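Dye type peroxidase A (Streptomyces lividans 1326, PDB 6GZW) is a haem-containing dye-decolourising peroxidase that probably uses hydrogen peroxide to oxidise dyes and related substrates. Local coordinates at residues D243-R247 against V280-A286. Numbering follows the deposited sequence.
Sequences DVIGR and VPINAHA. With HEM (protoporphyrin IX containing Fe), chain C.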
loop_
_atom_site.group_PDB
_atom_site.type_symbol
_atom_site.label_atom_id
_atom_site.label_comp_id
_atom_site.label_asym_id
_atom_site.label_seq_id
_atom_site.Cartn_x
_atom_site.Cartn_y
_atom_site.Cartn_z
ATOM N N ASP A 243 -19.670 -22.288 3.630
ATOM C CA ASP A 243 -21.130 -22.164 3.366
ATOM C C ASP A 243 -21.586 -20.747 3.017
ATOM O O ASP A 243 -22.545 -20.593 2.285
ATOM C CB ASP A 243 -21.973 -22.675 4.551
ATOM C CG ASP A 243 -22.092 -24.176 4.577
ATOM O OD1 ASP A 243 -21.706 -24.854 3.621
ATOM O OD2 ASP A 243 -22.535 -24.699 5.613
ATOM N N VAL A 244 -20.909 -19.710 3.524
ATOM C CA VAL A 244 -21.278 -18.325 3.165
ATOM C C VAL A 244 -21.075 -18.064 1.683
ATOM O O VAL A 244 -21.924 -17.441 1.042
ATOM C CB VAL A 244 -20.493 -17.287 4.022
ATOM C CG1 VAL A 244 -20.603 -15.875 3.446
ATOM C CG2 VAL A 244 -21.017 -17.319 5.439
ATOM N N ILE A 245 -19.984 -18.598 1.129
ATOM C CA ILE A 245 -19.658 -18.348 -0.291
ATOM C C ILE A 245 -20.218 -19.439 -1.209
ATOM O O ILE A 245 -20.665 -19.129 -2.303
ATOM C CB ILE A 245 -18.125 -18.247 -0.494
ATOM C CG1 ILE A 245 -17.555 -17.069 0.292
ATOM C CG2 ILE A 245 -17.766 -18.161 -1.976
ATOM C CD1 ILE A 245 -18.120 -15.713 -0.104
ATOM N N GLY A 246 -20.176 -20.701 -0.772
ATOM C CA GLY A 246 -20.491 -21.829 -1.663
ATOM C C GLY A 246 -19.314 -22.384 -2.459
ATOM O O GLY A 246 -19.482 -23.220 -3.374
ATOM N N ARG A 247 -18.102 -21.943 -2.101
ATOM C CA ARG A 247 -16.873 -22.405 -2.704
ATOM C C ARG A 247 -15.824 -22.610 -1.609
ATOM O O ARG A 247 -15.857 -21.954 -0.570
ATOM C CB ARG A 247 -16.334 -21.387 -3.711
ATOM C CG ARG A 247 -17.132 -21.331 -4.992
ATOM C CD ARG A 247 -16.717 -20.214 -5.928
ATOM N NE ARG A 247 -17.475 -20.233 -7.188
ATOM C CZ ARG A 247 -17.236 -21.065 -8.212
ATOM N NH1 ARG A 247 -16.277 -21.973 -8.154
ATOM N NH2 ARG A 247 -17.971 -20.964 -9.337
ATOM N N VAL A 280 -24.508 -26.613 -2.002
ATOM C CA VAL A 280 -24.218 -25.170 -2.106
ATOM C C VAL A 280 -25.418 -24.468 -1.495
ATOM O O VAL A 280 -26.511 -24.533 -2.064
ATOM C CB VAL A 280 -24.031 -24.715 -3.553
ATOM C CG1 VAL A 280 -23.844 -23.208 -3.607
ATOM C CG2 VAL A 280 -22.831 -25.398 -4.177
ATOM N N PRO A 281 -25.268 -23.825 -0.322
ATOM C CA PRO A 281 -26.464 -23.292 0.330
ATOM C C PRO A 281 -27.304 -22.346 -0.522
ATOM O O PRO A 281 -26.791 -21.705 -1.437
ATOM C CB PRO A 281 -25.920 -22.590 1.572
ATOM C CG PRO A 281 -24.663 -23.331 1.873
ATOM C CD PRO A 281 -24.081 -23.695 0.539
ATOM N N ILE A 282 -28.603 -22.303 -0.230
ATOM C CA ILE A 282 -29.566 -21.469 -0.968
ATOM C C ILE A 282 -29.234 -19.980 -0.972
ATOM O O ILE A 282 -29.604 -19.264 -1.895
ATOM C CB ILE A 282 -31.013 -21.692 -0.420
ATOM C CG1 ILE A 282 -32.078 -21.173 -1.398
ATOM C CG2 ILE A 282 -31.206 -21.068 0.968
ATOM C CD1 ILE A 282 -32.175 -21.972 -2.663
ATOM N N ASN A 283 -28.570 -19.520 0.091
ATOM C CA ASN A 283 -28.186 -18.108 0.232
ATOM C C ASN A 283 -26.679 -17.914 0.073
ATOM O O ASN A 283 -26.173 -16.864 0.481
ATOM C CB ASN A 283 -28.649 -17.542 1.580
ATOM C CG ASN A 283 -28.034 -18.268 2.786
ATOM O OD1 ASN A 283 -27.414 -19.325 2.652
ATOM N ND2 ASN A 283 -28.187 -17.675 3.975
ATOM N N ALA A 284 -25.967 -18.886 -0.510
ATOM C CA ALA A 284 -24.513 -18.755 -0.708
ATOM C C ALA A 284 -24.231 -17.660 -1.725
ATOM O O ALA A 284 -24.838 -17.610 -2.777
ATOM C CB ALA A 284 -23.906 -20.056 -1.183
ATOM N N HIS A 285 -23.246 -16.816 -1.436
ATOM C CA HIS A 285 -22.887 -15.690 -2.319
ATOM C C HIS A 285 -22.608 -16.097 -3.769
ATOM O O HIS A 285 -23.105 -15.468 -4.712
ATOM C CB HIS A 285 -21.662 -15.014 -1.715
ATOM C CG HIS A 285 -21.225 -13.799 -2.453
ATOM N ND1 HIS A 285 -21.848 -12.579 -2.307
ATOM C CD2 HIS A 285 -20.235 -13.630 -3.350
ATOM C CE1 HIS A 285 -21.237 -11.693 -3.083
ATOM N NE2 HIS A 285 -20.257 -12.313 -3.728
ATOM N N ALA A 286 -21.813 -17.136 -3.939
ATOM C CA ALA A 286 -21.445 -17.610 -5.282
ATOM C C ALA A 286 -22.545 -18.417 -5.985
ATOM O O ALA A 286 -22.379 -18.793 -7.171
ATOM C CB ALA A 286 -20.115 -18.369 -5.267
HETATM C CHA HEM C . -18.261 -14.120 -6.812
HETATM C CHB HEM C . -16.488 -12.539 -2.594
HETATM C CHC HEM C . -19.158 -8.509 -3.059
HETATM C CHD HEM C . -20.906 -10.094 -7.251
HETATM C C1A HEM C . -17.556 -14.045 -5.639
HETATM C C2A HEM C . -16.716 -15.081 -5.133
HETATM C C3A HEM C . -16.230 -14.626 -3.951
HETATM C C4A HEM C . -16.770 -13.318 -3.720
HETATM C CMA HEM C . -15.264 -15.319 -3.020
HETATM C CAA HEM C . -16.428 -16.434 -5.770
HETATM C CBA HEM C . -15.239 -16.516 -6.715
HETATM C CGA HEM C . -15.483 -15.752 -7.973
HETATM O O1A HEM C . -16.127 -16.234 -8.944
HETATM O O2A HEM C . -15.053 -14.567 -8.072
HETATM C C1B HEM C . -17.054 -11.272 -2.366
HETATM C C2B HEM C . -16.732 -10.438 -1.256
HETATM C C3B HEM C . -17.468 -9.299 -1.350
HETATM C C4B HEM C . -18.271 -9.453 -2.602
HETATM C CMB HEM C . -15.783 -10.788 -0.151
HETATM C CAB HEM C . -17.446 -8.083 -0.509
HETATM C CBB HEM C . -16.404 -7.690 0.203
HETATM C C1C HEM C . -19.909 -8.595 -4.210
HETATM C C2C HEM C . -20.820 -7.603 -4.656
HETATM C C3C HEM C . -21.335 -8.068 -5.853
HETATM C C4C HEM C . -20.696 -9.329 -6.135
HETATM C CMC HEM C . -21.195 -6.325 -3.972
HETATM C CAC HEM C . -22.374 -7.483 -6.735
HETATM C CBC HEM C . -23.334 -6.608 -6.398
HETATM C C1D HEM C . -20.238 -11.308 -7.455
HETATM C C2D HEM C . -20.451 -12.057 -8.707
HETATM C C3D HEM C . -19.721 -13.184 -8.595
HETATM C C4D HEM C . -19.065 -13.097 -7.258
HETATM C CMD HEM C . -21.293 -11.631 -9.906
HETATM C CAD HEM C . -19.622 -14.286 -9.639
HETATM C CBD HEM C . -20.782 -15.282 -9.543
HETATM C CGD HEM C . -20.685 -16.307 -10.630
HETATM O O1D HEM C . -20.123 -17.417 -10.415
HETATM O O2D HEM C . -21.147 -16.034 -11.757
HETATM N NA HEM C . -17.662 -13.010 -4.722
HETATM N NB HEM C . -17.982 -10.656 -3.109
HETATM N NC HEM C . -19.887 -9.646 -5.065
HETATM N ND HEM C . -19.484 -11.997 -6.579
HETATM FE FE HEM C . -18.781 -11.368 -4.890
HETATM O O HOH W 1 -24.778 -20.077 3.621
HETATM O O HOH W 2 -20.868 -19.809 -9.281
HETATM O O HOH W 3 -17.309 -10.411 -5.813
#
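His285 turns CG away from its own N (chi1 -176°) and sends its imidazole toward the haem, while Ile245, whose CG1 lies beside its own N, runs alongside it in the same direction, CD1 4.0 Å from His285 CB. His285 NE2 binds the haem iron at 2.1 Å, and a water takes another site on the metal; the iron and the ND1 bond to Asp344 OD2 together fix the turn of the ring. Ile245 CD1 also meets the haem methyl CMA, and CG2 touches both CMA and Ala286 CB. Cutting Ile245 back to an alanine is likely to leave a gap beside His285 CB, Ala286 CB and the haem methyl. This is the proximal side of the haem pocket in the C-terminal half of the Dyp-type peroxidase fold. Here the last carbonyls of helix 238-245 accept from the first N-H groups of helix 285-288, for which Ala284 is the N-cap residue: His285 N to Val244 O (2.9 Å, nearly straight at 171°) and Ala286 N to Ile245 O (2.8 Å, more bent at 152°). Gly246 follows with positive phi, where a CB would press on the Ile245 carbonyl O and come tight against Val280 CG1 and Ala284 CB. Beyond it Arg247, extended from CG to NE, passes Ala286 CB at the edge of its guanidinium; NH1 bonds to Gly252 O, and NH2 reaches a water that also contacts Ala286 O and a haem propionate. Farther from the haem, Pro281 CG abuts Asp243 O at 3.5 Å, and another water links that carbonyl to Asn283 OD1.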